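PDB 6RIW: ORF10 from Moritella marina, which forms the ketosynthase–chain length factor didomain of a polyunsaturated fatty acid synthase and probably takes part in making 3-oxoacyl-[acyl-carrier-protein]. Local coordinates for residues 474-479 and 743-748; 487-492 and 851-855; 758-762 and 885-890; 863-868 and 879-884. All blocks are in the same frame, centred on the assembly; numbering follows the deposited sequence.

Interaction 1 of 4, residues 474-479 and 743-748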
loop_
_atom_site.group_PDB
_atom_site.type_symbol
_atom_site.label_atom_id
_atom_site.label_comp_id
_atom_site.label_asym_id
_atom_site.label_seq_id
_atom_site.Cartn_x
_atom_site.Cartn_y
_atom_site.Cartn_z
ATOM N N MET A 474 -7.494 -18.203 13.738
ATOM C CA MET A 474 -6.445 -18.302 12.721
ATOM C C MET A 474 -6.965 -19.076 11.514
ATOM O O MET A 474 -7.800 -19.983 11.646
ATOM C CB MET A 474 -5.172 -19.008 13.234
ATOM C CG MET A 474 -4.564 -18.465 14.530
ATOM S SD MET A 474 -2.865 -18.985 14.844
ATOM C CE MET A 474 -3.036 -20.747 15.038
ATOM N N ASP A 475 -6.428 -18.739 10.336
ATOM C CA ASP A 475 -6.551 -19.603 9.162
ATOM C C ASP A 475 -5.346 -19.374 8.256
ATOM O O ASP A 475 -4.696 -18.329 8.313
ATOM C CB ASP A 475 -7.857 -19.377 8.395
ATOM C CG ASP A 475 -8.104 -20.460 7.313
ATOM O OD1 ASP A 475 -7.748 -21.650 7.519
ATOM O OD2 ASP A 475 -8.643 -20.115 6.240
ATOM N N SER A 476 -5.053 -20.365 7.416
ATOM C CA SER A 476 -3.850 -20.314 6.598
ATOM C C SER A 476 -4.078 -21.040 5.282
ATOM O O SER A 476 -4.732 -22.086 5.240
ATOM C CB SER A 476 -2.672 -20.944 7.339
ATOM O OG SER A 476 -2.943 -22.315 7.605
ATOM N N HIS A 477 -3.480 -20.517 4.224
ATOM C CA HIS A 477 -3.487 -21.168 2.911
ATOM C C HIS A 477 -2.097 -20.955 2.305
ATOM O O HIS A 477 -1.828 -19.910 1.703
ATOM C CB HIS A 477 -4.600 -20.589 2.055
ATOM C CG HIS A 477 -4.801 -21.310 0.762
ATOM N ND1 HIS A 477 -5.971 -21.217 0.041
ATOM C CD2 HIS A 477 -3.987 -22.128 0.057
ATOM C CE1 HIS A 477 -5.867 -21.946 -1.055
ATOM N NE2 HIS A 477 -4.675 -22.511 -1.073
ATOM N N PHE A 478 -1.216 -21.939 2.488
ATOM C CA PHE A 478 0.171 -21.875 2.024
ATOM C C PHE A 478 0.403 -23.042 1.079
ATOM O O PHE A 478 0.389 -24.204 1.508
ATOM C CB PHE A 478 1.149 -21.937 3.192
ATOM C CG PHE A 478 1.163 -20.709 4.037
ATOM C CD1 PHE A 478 1.591 -19.496 3.514
ATOM C CD2 PHE A 478 0.758 -20.770 5.364
ATOM C CE1 PHE A 478 1.629 -18.359 4.298
ATOM C CE2 PHE A 478 0.787 -19.635 6.160
ATOM C CZ PHE A 478 1.223 -18.421 5.610
ATOM N N GLY A 479 0.609 -22.744 -0.201
ATOM C CA GLY A 479 0.820 -23.841 -1.133
ATOM C C GLY A 479 -0.409 -24.724 -1.142
ATOM O O GLY A 479 -1.537 -24.246 -1.066
ATOM N N GLU A 743 4.248 -19.265 -1.555
ATOM C CA GLU A 743 3.259 -18.192 -1.608
ATOM C C GLU A 743 2.018 -18.590 -0.821
ATOM O O GLU A 743 1.832 -19.763 -0.469
ATOM C CB GLU A 743 2.886 -17.835 -3.060
ATOM C CG GLU A 743 2.184 -18.959 -3.822
ATOM C CD GLU A 743 1.955 -18.603 -5.300
ATOM O OE1 GLU A 743 2.133 -17.418 -5.660
ATOM O OE2 GLU A 743 1.597 -19.500 -6.112
ATOM N N GLY A 744 1.167 -17.603 -0.552
ATOM C CA GLY A 744 -0.091 -17.878 0.107
ATOM C C GLY A 744 -0.585 -16.688 0.912
ATOM O O GLY A 744 -0.215 -15.547 0.664
ATOM N N ALA A 745 -1.469 -16.994 1.856
ATOM C CA ALA A 745 -2.191 -15.982 2.612
ATOM C C ALA A 745 -2.565 -16.597 3.951
ATOM O O ALA A 745 -2.724 -17.814 4.055
ATOM C CB ALA A 745 -3.449 -15.496 1.861
ATOM N N ALA A 746 -2.681 -15.757 4.976
ATOM C CA ALA A 746 -3.094 -16.275 6.274
ATOM C C ALA A 746 -3.615 -15.115 7.104
ATOM O O ALA A 746 -3.390 -13.941 6.772
ATOM C CB ALA A 746 -1.927 -17.004 6.981
ATOM N N ALA A 747 -4.329 -15.444 8.188
ATOM C CA ALA A 747 -4.924 -14.396 9.000
ATOM C C ALA A 747 -5.036 -14.865 10.437
ATOM O O ALA A 747 -5.112 -16.075 10.710
ATOM C CB ALA A 747 -6.316 -13.970 8.475
ATOM N N ILE A 748 -4.992 -13.894 11.359
ATOM C CA ILE A 748 -5.200 -14.144 12.781
ATOM C C ILE A 748 -6.134 -13.070 13.317
ATOM O O ILE A 748 -6.264 -11.982 12.755
ATOM C CB ILE A 748 -3.883 -14.154 13.601
ATOM C CG1 ILE A 748 -3.170 -12.805 13.546
ATOM C CG2 ILE A 748 -2.986 -15.314 13.181
ATOM C CD1 ILE A 748 -1.911 -12.750 14.476
#
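D475 and A747 exchange a pair of backbone hydrogen bonds, and H477 and A745 do the same two residues further along the antiparallel ladder. The shortest is H477 N to A745 O, 2.8 Å. Past the end of strand 474-478 the ladder gains a longer bond, G479 N to E743 O at 3.2 Å. At the non-hydrogen-bonded pair of F478 and G744, G744 CA comes within 3.1 Å of H477 O in a CA-H...O contact; a CB on G744 would probably collide with H477 O and F478 CA.

The two strands belong to the thiolase fold of the second ketosynthase-like half, where helices cover both faces of the sheet. Helix 841-854 lies against M474, F478 and A746, while helix 552-567 covers D475, H477 and A747.

Apolar contacts lie on the first of these faces. The F478 ring, its CG anti to the carbonyl carbon (chi1 -71°), reaches over the neighbouring strand: CZ stands 3.7 Å from A746 CB, and A745 O lies over one ring face toward the rim. M474 CG meets I748 CG2 at 3.8 Å before the methionine chain leads away. On the other face, D475 OD2 accepts a hydrogen bond from N563 ND2.

Interaction 2 of 4, residues 487-492 and 851-855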
loop_
_atom_site.group_PDB
_atom_site.type_symbol
_atom_site.label_atom_id
_atom_site.label_comp_id
_atom_site.label_asym_id
_atom_site.label_seq_id
_atom_site.Cartn_x
_atom_site.Cartn_y
_atom_site.Cartn_z
ATOM N N PHE A 487 -2.278 -27.231 7.459
ATOM C CA PHE A 487 -0.995 -26.660 7.860
ATOM C C PHE A 487 -0.512 -27.279 9.171
ATOM O O PHE A 487 0.674 -27.595 9.327
ATOM C CB PHE A 487 -1.167 -25.140 7.990
ATOM C CG PHE A 487 0.133 -24.337 8.073
ATOM C CD1 PHE A 487 1.234 -24.638 7.283
ATOM C CD2 PHE A 487 0.201 -23.243 8.920
ATOM C CE1 PHE A 487 2.388 -23.875 7.354
ATOM C CE2 PHE A 487 1.358 -22.468 9.014
ATOM C CZ PHE A 487 2.457 -22.784 8.230
ATOM N N LYS A 488 -1.413 -27.430 10.139
ATOM C CA LYS A 488 -1.024 -28.025 11.418
ATOM C C LYS A 488 -0.448 -29.422 11.210
ATOM O O LYS A 488 0.615 -29.762 11.740
ATOM C CB LYS A 488 -2.242 -28.060 12.343
ATOM C CG LYS A 488 -1.941 -28.487 13.790
ATOM C CD LYS A 488 -3.257 -28.526 14.606
ATOM C CE LYS A 488 -3.031 -29.079 16.014
ATOM N NZ LYS A 488 -4.296 -29.076 16.810
ATOM N N THR A 489 -1.136 -30.234 10.418
ATOM C CA THR A 489 -0.670 -31.595 10.135
ATOM C C THR A 489 0.658 -31.589 9.395
ATOM O O THR A 489 1.575 -32.353 9.723
ATOM C CB THR A 489 -1.719 -32.314 9.304
ATOM O OG1 THR A 489 -2.916 -32.417 10.075
ATOM C CG2 THR A 489 -1.236 -33.697 8.898
ATOM N N LEU A 490 0.775 -30.734 8.377
ATOM C CA LEU A 490 2.041 -30.582 7.672
ATOM C C LEU A 490 3.191 -30.305 8.637
ATOM O O LEU A 490 4.253 -30.934 8.555
ATOM C CB LEU A 490 1.899 -29.454 6.638
ATOM C CG LEU A 490 3.103 -29.220 5.725
ATOM C CD1 LEU A 490 2.982 -30.095 4.501
ATOM C CD2 LEU A 490 3.168 -27.744 5.316
ATOM N N LEU A 491 3.017 -29.332 9.541
ATOM C CA LEU A 491 4.114 -28.951 10.423
ATOM C C LEU A 491 4.452 -30.071 11.396
ATOM O O LEU A 491 5.630 -30.333 11.671
ATOM C CB LEU A 491 3.739 -27.683 11.192
ATOM C CG LEU A 491 3.538 -26.475 10.292
ATOM C CD1 LEU A 491 2.914 -25.322 11.121
ATOM C CD2 LEU A 491 4.884 -26.081 9.713
ATOM N N ASN A 492 3.430 -30.738 11.923
ATOM C CA ASN A 492 3.679 -31.780 12.917
ATOM C C ASN A 492 4.407 -32.966 12.306
ATOM O O ASN A 492 5.200 -33.618 12.991
ATOM C CB ASN A 492 2.368 -32.221 13.554
ATOM C CG ASN A 492 1.888 -31.243 14.611
ATOM O OD1 ASN A 492 2.686 -30.509 15.177
ATOM N ND2 ASN A 492 0.590 -31.222 14.873
ATOM N N LEU A 851 0.520 -22.495 16.639
ATOM C CA LEU A 851 0.015 -23.874 16.622
ATOM C C LEU A 851 0.849 -24.775 17.529
ATOM O O LEU A 851 0.295 -25.611 18.256
ATOM C CB LEU A 851 -0.019 -24.426 15.189
ATOM C CG LEU A 851 -1.058 -23.881 14.184
ATOM C CD1 LEU A 851 -0.790 -24.395 12.747
ATOM C CD2 LEU A 851 -2.511 -24.208 14.590
ATOM N N LEU A 852 2.179 -24.617 17.507
ATOM C CA LEU A 852 3.046 -25.429 18.358
ATOM C C LEU A 852 2.782 -25.165 19.831
ATOM O O LEU A 852 2.722 -26.099 20.633
ATOM C CB LEU A 852 4.517 -25.138 18.060
ATOM C CG LEU A 852 5.101 -25.660 16.740
ATOM C CD1 LEU A 852 6.624 -25.437 16.732
ATOM C CD2 LEU A 852 4.762 -27.129 16.519
ATOM N N LEU A 853 2.659 -23.893 20.207
ATOM C CA LEU A 853 2.351 -23.547 21.592
ATOM C C LEU A 853 0.953 -23.991 22.010
ATOM O O LEU A 853 0.755 -24.386 23.167
ATOM C CB LEU A 853 2.509 -22.046 21.789
ATOM C CG LEU A 853 3.956 -21.569 21.718
ATOM C CD1 LEU A 853 3.934 -20.050 21.577
ATOM C CD2 LEU A 853 4.751 -21.989 22.935
ATOM N N ASP A 854 -0.019 -23.946 21.098
ATOM C CA ASP A 854 -1.351 -24.449 21.404
ATOM C C ASP A 854 -1.350 -25.945 21.705
ATOM O O ASP A 854 -2.238 -26.427 22.420
ATOM C CB ASP A 854 -2.298 -24.169 20.247
ATOM C CG ASP A 854 -3.747 -24.440 20.620
ATOM O OD1 ASP A 854 -4.202 -23.881 21.635
ATOM O OD2 ASP A 854 -4.433 -25.217 19.926
ATOM N N GLN A 855 -0.386 -26.683 21.160
ATOM C CA GLN A 855 -0.230 -28.122 21.374
ATOM C C GLN A 855 0.579 -28.467 22.621
ATOM O O GLN A 855 0.736 -29.653 22.922
ATOM C CB GLN A 855 0.473 -28.765 20.163
ATOM C CG GLN A 855 -0.334 -28.818 18.919
ATOM C CD GLN A 855 0.543 -29.033 17.662
ATOM O OE1 GLN A 855 0.073 -28.842 16.542
ATOM N NE2 GLN A 855 1.809 -29.417 17.855
HETATM O O HOH W 1 -3.897 -25.947 17.528
#
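Two helices of the second ketosynthase-like half meet here, and N492 at the end of helix 484-492 pairs its side-chain amide with that of Q855, just past helix 841-854. Q855 NE2 donates to N492 OD1 at 3.0 Å, and N492 ND2 returns a bond to Q855 OE1, also 3.0 Å. The amides approach from opposite directions but are not coplanar, their planes being 53° apart: N492 ND2 sits well above the carbonyl plane of Q855, whereas Q855 OE1 is close to the amide plane of N492.

K488 stretches beside this pair. With CG anti to the backbone N (chi1 -172°) and the rest extended, its CE comes to 3.2 Å from Q855 OE1, and NZ reaches D854 OD2 through a water, the lysine link being weak. An alanine in place of Q855 would probably leave the N492 amide without either of its bonds to the Q855 amide and free to turn, and uncover the aliphatic chain of K488.

Beneath, L851 CD1 does the apolar work, resting 3.9 Å from K488 CA and 4.1 Å from F487 CD2. L491 CD1, itself over the centre of the F487 ring, also touches L851 CD1. Further in, F487 meets F478 of strand 469-478, L851 packs on M474 of that strand, and L853 on the far flank of its helix touches L882 of strand 876-884.

Interaction 3 of 4, residues 758-762 and 885-890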
loop_
_atom_site.group_PDB
_atom_site.type_symbol
_atom_site.label_atom_id
_atom_site.label_comp_id
_atom_site.label_asym_id
_atom_site.label_seq_id
_atom_site.Cartn_x
_atom_site.Cartn_y
_atom_site.Cartn_z
ATOM N N ALA A 758 -10.239 -18.455 28.352
ATOM C CA ALA A 758 -9.120 -19.379 28.182
ATOM C C ALA A 758 -9.325 -20.304 26.989
ATOM O O ALA A 758 -8.375 -20.585 26.251
ATOM C CB ALA A 758 -8.901 -20.188 29.465
ATOM N N GLU A 759 -10.556 -20.754 26.751
ATOM C CA GLU A 759 -10.735 -21.735 25.683
ATOM C C GLU A 759 -10.668 -21.123 24.288
ATOM O O GLU A 759 -10.766 -21.866 23.319
ATOM C CB GLU A 759 -12.058 -22.490 25.848
ATOM C CG GLU A 759 -13.315 -21.654 25.602
ATOM C CD GLU A 759 -13.584 -20.646 26.726
ATOM O OE1 GLU A 759 -13.019 -20.788 27.851
ATOM O OE2 GLU A 759 -14.357 -19.700 26.478
ATOM N N GLN A 760 -10.489 -19.808 24.168
ATOM C CA GLN A 760 -10.311 -19.162 22.873
ATOM C C GLN A 760 -8.866 -19.123 22.402
ATOM O O GLN A 760 -8.634 -18.895 21.215
ATOM C CB GLN A 760 -10.777 -17.707 22.935
ATOM C CG GLN A 760 -12.231 -17.510 23.281
ATOM C CD GLN A 760 -12.610 -16.077 23.071
ATOM O OE1 GLN A 760 -12.410 -15.233 23.954
ATOM N NE2 GLN A 760 -13.111 -15.771 21.875
ATOM N N VAL A 761 -7.898 -19.254 23.302
ATOM C CA VAL A 761 -6.556 -18.742 23.066
ATOM C C VAL A 761 -5.667 -19.836 22.481
ATOM O O VAL A 761 -5.495 -20.899 23.085
ATOM C CB VAL A 761 -5.949 -18.181 24.358
ATOM C CG1 VAL A 761 -4.539 -17.690 24.098
ATOM C CG2 VAL A 761 -6.836 -17.055 24.878
ATOM N N TYR A 762 -5.113 -19.576 21.292
ATOM C CA TYR A 762 -4.045 -20.432 20.787
ATOM C C TYR A 762 -2.767 -20.195 21.569
ATOM O O TYR A 762 -2.197 -21.123 22.153
ATOM C CB TYR A 762 -3.802 -20.177 19.297
ATOM C CG TYR A 762 -4.846 -20.727 18.343
ATOM C CD1 TYR A 762 -4.771 -22.034 17.886
ATOM C CD2 TYR A 762 -5.888 -19.922 17.882
ATOM C CE1 TYR A 762 -5.704 -22.541 16.987
ATOM C CE2 TYR A 762 -6.826 -20.407 16.979
ATOM C CZ TYR A 762 -6.721 -21.726 16.532
ATOM O OH TYR A 762 -7.659 -22.204 15.663
ATOM N N SER A 885 -0.618 -20.961 26.453
ATOM C CA SER A 885 -1.720 -20.583 27.325
ATOM C C SER A 885 -2.240 -21.818 28.059
ATOM O O SER A 885 -1.755 -22.942 27.860
ATOM C CB SER A 885 -2.828 -19.921 26.520
ATOM O OG SER A 885 -3.497 -20.884 25.738
ATOM N N ALA A 886 -3.277 -21.594 28.878
ATOM C CA ALA A 886 -3.744 -22.616 29.813
ATOM C C ALA A 886 -4.450 -23.764 29.109
ATOM O O ALA A 886 -4.297 -24.920 29.517
ATOM C CB ALA A 886 -4.679 -21.984 30.859
ATOM N N GLN A 887 -5.259 -23.472 28.084
ATOM C CA GLN A 887 -6.076 -24.464 27.404
ATOM C C GLN A 887 -5.756 -24.456 25.918
ATOM O O GLN A 887 -5.298 -23.446 25.384
ATOM C CB GLN A 887 -7.584 -24.173 27.535
ATOM C CG GLN A 887 -8.108 -23.850 28.915
ATOM C CD GLN A 887 -9.646 -23.896 28.975
ATOM O OE1 GLN A 887 -10.303 -24.451 28.080
ATOM N NE2 GLN A 887 -10.224 -23.270 30.008
ATOM N N ALA A 888 -6.065 -25.566 25.243
ATOM C CA ALA A 888 -6.066 -25.572 23.786
ATOM C C ALA A 888 -7.286 -24.815 23.276
ATOM O O ALA A 888 -8.357 -24.853 23.887
ATOM C CB ALA A 888 -6.064 -27.004 23.245
ATOM N N HIS A 889 -7.099 -24.083 22.174
ATOM C CA HIS A 889 -8.185 -23.367 21.526
ATOM C C HIS A 889 -9.298 -24.320 21.125
ATOM O O HIS A 889 -9.045 -25.379 20.555
ATOM C CB HIS A 889 -7.642 -22.651 20.279
ATOM C CG HIS A 889 -8.695 -22.155 19.342
ATOM N ND1 HIS A 889 -9.243 -20.896 19.447
ATOM C CD2 HIS A 889 -9.227 -22.705 18.222
ATOM C CE1 HIS A 889 -10.095 -20.703 18.453
ATOM N NE2 HIS A 889 -10.111 -21.789 17.702
ATOM N N GLN A 890 -10.541 -23.916 21.380
ATOM C CA GLN A 890 -11.707 -24.732 21.072
ATOM C C GLN A 890 -12.285 -24.304 19.728
ATOM O O GLN A 890 -12.581 -23.121 19.521
ATOM C CB GLN A 890 -12.753 -24.602 22.179
ATOM C CG GLN A 890 -14.058 -25.339 21.912
ATOM C CD GLN A 890 -14.834 -25.603 23.203
ATOM O OE1 GLN A 890 -14.939 -24.728 24.066
ATOM N NE2 GLN A 890 -15.373 -26.811 23.338
HETATM O O HOH W 2 -5.867 -20.782 27.206
HETATM O O HOH W 3 -12.865 -20.740 20.902
#
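H889 lies over Y762 in an offset stack, ring centroids 3.9 Å apart and planes at 16°. Its CB adds a CH-pi contact almost straight above the tyrosine ring, 3.7 Å from the centroid. With CG anti to the backbone N (chi1 166°), the imidazole also turns ND1 onto Q760 O; that bond is 2.7 Å long and nearly straight at 171°, lying in the imidazole plane but rising well above the plane of the carbonyl. D567 serves both rings, taking H889 NE2 on one carboxylate oxygen and Y762 OH on the other. A leucine in place of Y762 would probably rob H889 of its stacking face and leave D567 without its hydroxyl partner.

The contact joins a 3-10 turn, 758-760, in the connection between strands 741-752 and 763-772 of the thiolase fold to the chain as it leaves strand 876-884, so that the exit is laid along the surface.

E759 contributes both backbone and side chain: its O accepts Q890 N at 2.8 Å, and its CG lies against Q890 OE1. Its side chain bends at the second torsion, and OE2 is bonded to T757 OG1. Q887 lays its amide along the start of the turn, NE2 3.4 Å from A758 CB and OE1 3.5 Å from E759 CB. Behind it a water donates to A758 O and accepts from Q887 N and S885 OG.

Interaction 4 of 4, residues 863-868 and 879-884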
loop_
_atom_site.group_PDB
_atom_site.type_symbol
_atom_site.label_atom_id
_atom_site.label_comp_id
_atom_site.label_asym_id
_atom_site.label_seq_id
_atom_site.Cartn_x
_atom_site.Cartn_y
_atom_site.Cartn_z
ATOM N N SER A 863 3.385 -21.083 29.849
ATOM C CA SER A 863 4.704 -20.947 30.451
ATOM C C SER A 863 5.830 -21.220 29.440
ATOM O O SER A 863 6.947 -20.759 29.651
ATOM C CB SER A 863 4.850 -21.878 31.672
ATOM O OG SER A 863 4.750 -23.248 31.306
ATOM N N LYS A 864 5.568 -21.958 28.360
ATOM C CA LYS A 864 6.603 -22.138 27.352
ATOM C C LYS A 864 6.623 -20.917 26.446
ATOM O O LYS A 864 5.570 -20.391 26.064
ATOM C CB LYS A 864 6.393 -23.415 26.531
ATOM C CG LYS A 864 6.703 -24.715 27.288
ATOM C CD LYS A 864 8.210 -25.053 27.317
ATOM C CE LYS A 864 8.884 -24.583 28.599
ATOM N NZ LYS A 864 10.340 -24.300 28.388
ATOM N N HIS A 865 7.831 -20.460 26.129
ATOM C CA HIS A 865 8.066 -19.250 25.354
ATOM C C HIS A 865 8.886 -19.569 24.118
ATOM O O HIS A 865 9.884 -20.289 24.199
ATOM C CB HIS A 865 8.813 -18.212 26.176
ATOM C CG HIS A 865 8.121 -17.873 27.459
ATOM N ND1 HIS A 865 7.044 -17.016 27.510
ATOM C CD2 HIS A 865 8.324 -18.301 28.725
ATOM C CE1 HIS A 865 6.625 -16.911 28.761
ATOM N NE2 HIS A 865 7.384 -17.683 29.517
ATOM N N ILE A 866 8.493 -18.990 22.983
ATOM C CA ILE A 866 9.237 -19.139 21.736
ATOM C C ILE A 866 9.541 -17.751 21.185
ATOM O O ILE A 866 8.678 -16.868 21.202
ATOM C CB ILE A 866 8.460 -19.995 20.715
ATOM C CG1 ILE A 866 8.365 -21.446 21.207
ATOM C CG2 ILE A 866 9.122 -19.941 19.299
ATOM C CD1 ILE A 866 7.510 -22.331 20.305
ATOM N N ALA A 867 10.782 -17.542 20.751
ATOM C CA ALA A 867 11.188 -16.293 20.131
ATOM C C ALA A 867 11.076 -16.419 18.614
ATOM O O ALA A 867 11.393 -17.472 18.045
ATOM C CB ALA A 867 12.622 -15.932 20.523
ATOM N N ILE A 868 10.624 -15.338 17.968
ATOM C CA ILE A 868 10.601 -15.221 16.511
ATOM C C ILE A 868 11.465 -14.033 16.121
ATOM O O ILE A 868 11.336 -12.951 16.705
ATOM C CB ILE A 868 9.167 -15.030 15.978
ATOM C CG1 ILE A 868 8.221 -16.081 16.577
ATOM C CG2 ILE A 868 9.159 -15.012 14.422
ATOM C CD1 ILE A 868 6.742 -15.936 16.081
ATOM N N HIS A 879 11.719 -8.663 16.672
ATOM C CA HIS A 879 11.828 -9.827 17.546
ATOM C C HIS A 879 10.557 -9.955 18.373
ATOM O O HIS A 879 10.097 -8.968 18.963
ATOM C CB HIS A 879 13.057 -9.713 18.460
ATOM C CG HIS A 879 13.673 -11.034 18.824
ATOM N ND1 HIS A 879 14.516 -11.733 17.979
ATOM C CD2 HIS A 879 13.582 -11.770 19.960
ATOM C CE1 HIS A 879 14.904 -12.849 18.579
ATOM N NE2 HIS A 879 14.354 -12.893 19.784
ATOM N N LEU A 880 9.990 -11.159 18.407
ATOM C CA LEU A 880 8.729 -11.393 19.102
ATOM C C LEU A 880 8.902 -12.517 20.107
ATOM O O LEU A 880 9.670 -13.456 19.878
ATOM C CB LEU A 880 7.601 -11.790 18.146
ATOM C CG LEU A 880 7.144 -10.757 17.129
ATOM C CD1 LEU A 880 8.058 -10.777 15.924
ATOM C CD2 LEU A 880 5.704 -11.078 16.693
ATOM N N ILE A 881 8.153 -12.433 21.199
ATOM C CA ILE A 881 8.047 -13.530 22.162
ATOM C C ILE A 881 6.589 -13.959 22.209
ATOM O O ILE A 881 5.710 -13.134 22.474
ATOM C CB ILE A 881 8.516 -13.119 23.571
ATOM C CG1 ILE A 881 9.967 -12.618 23.565
ATOM C CG2 ILE A 881 8.300 -14.281 24.529
ATOM C CD1 ILE A 881 11.001 -13.690 23.109
ATOM N N LEU A 882 6.330 -15.237 21.950
ATOM C CA LEU A 882 4.999 -15.809 22.072
ATOM C C LEU A 882 5.021 -16.839 23.192
ATOM O O LEU A 882 6.060 -17.452 23.457
ATOM C CB LEU A 882 4.556 -16.494 20.773
ATOM C CG LEU A 882 3.919 -15.582 19.724
ATOM C CD1 LEU A 882 4.962 -14.588 19.163
ATOM C CD2 LEU A 882 3.290 -16.424 18.623
ATOM N N SER A 883 3.873 -17.047 23.841
ATOM C CA SER A 883 3.858 -17.957 24.983
ATOM C C SER A 883 2.611 -18.823 24.940
ATOM O O SER A 883 1.575 -18.426 24.399
ATOM C CB SER A 883 3.971 -17.170 26.304
ATOM O OG SER A 883 2.774 -16.463 26.568
ATOM N N SER A 884 2.732 -20.039 25.479
ATOM C CA SER A 884 1.598 -20.938 25.531
ATOM C C SER A 884 0.596 -20.459 26.574
ATOM O O SER A 884 0.917 -19.677 27.472
ATOM C CB SER A 884 2.055 -22.368 25.848
ATOM O OG SER A 884 2.795 -22.391 27.055
#
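S884 OG, placed between its own backbone N and carbonyl carbon by a chi1 of 56°, points at the residues just before the partner strand and accepts both S863 N and K864 N, each at 3.1 Å. This grip closes the open end of a beta hairpin formed by strands 865-870 and 876-884 in the thiolase fold of the second ketosynthase-like half. Along it, I866 with L882 and I868 with L880 are hydrogen-bonded pairs, and K864 O takes S884 N. The straightest of these bonds is L882 N to I866 O, at 174°.

The face carrying I866, I868 and L882 packs on helix 841-854; there I868 CD1 meets L882 CD1 at 3.8 Å. On the opposite face the second torsion of I881 (-62°) bends CD1 back toward A867 CB, 3.8 Å away. Helix 776-790 covers I881, and D766 of strand 763-772 holds S883 OG.

H879 sets a ring face beneath I868 O, which stands 3.6 Å above the plane and toward the rim; ND1 is hydrogen-bonded to N869 OD1 and NE2 to Y822 OH. The H865 ring leans obliquely on S883, bringing ND1, a buried nitrogen without a polar partner in the model, to 3.3 Å from S883 CB.

Overall arrangement
All four contacts lie in the second ketosynthase-like half, presumably the chain length factor, on one side of the chain's centre and away from the magnesium site. Helix 841-854 is common ground: it covers one face of the strands of interaction 1, supplies one side of interaction 2, packs under the hairpin of interaction 4, and bonds through D854 to H889 of interaction 3. Centres are about 14 Å apart for interaction 2 and either interaction 1 or 3, and about 20 Å for interactions 1 and 4. Along the chain interaction 1 closes before 3 opens, interaction 2 crosses both, and 4 is nested within 3. Distant parts of the sequence thus converge on one layered domain.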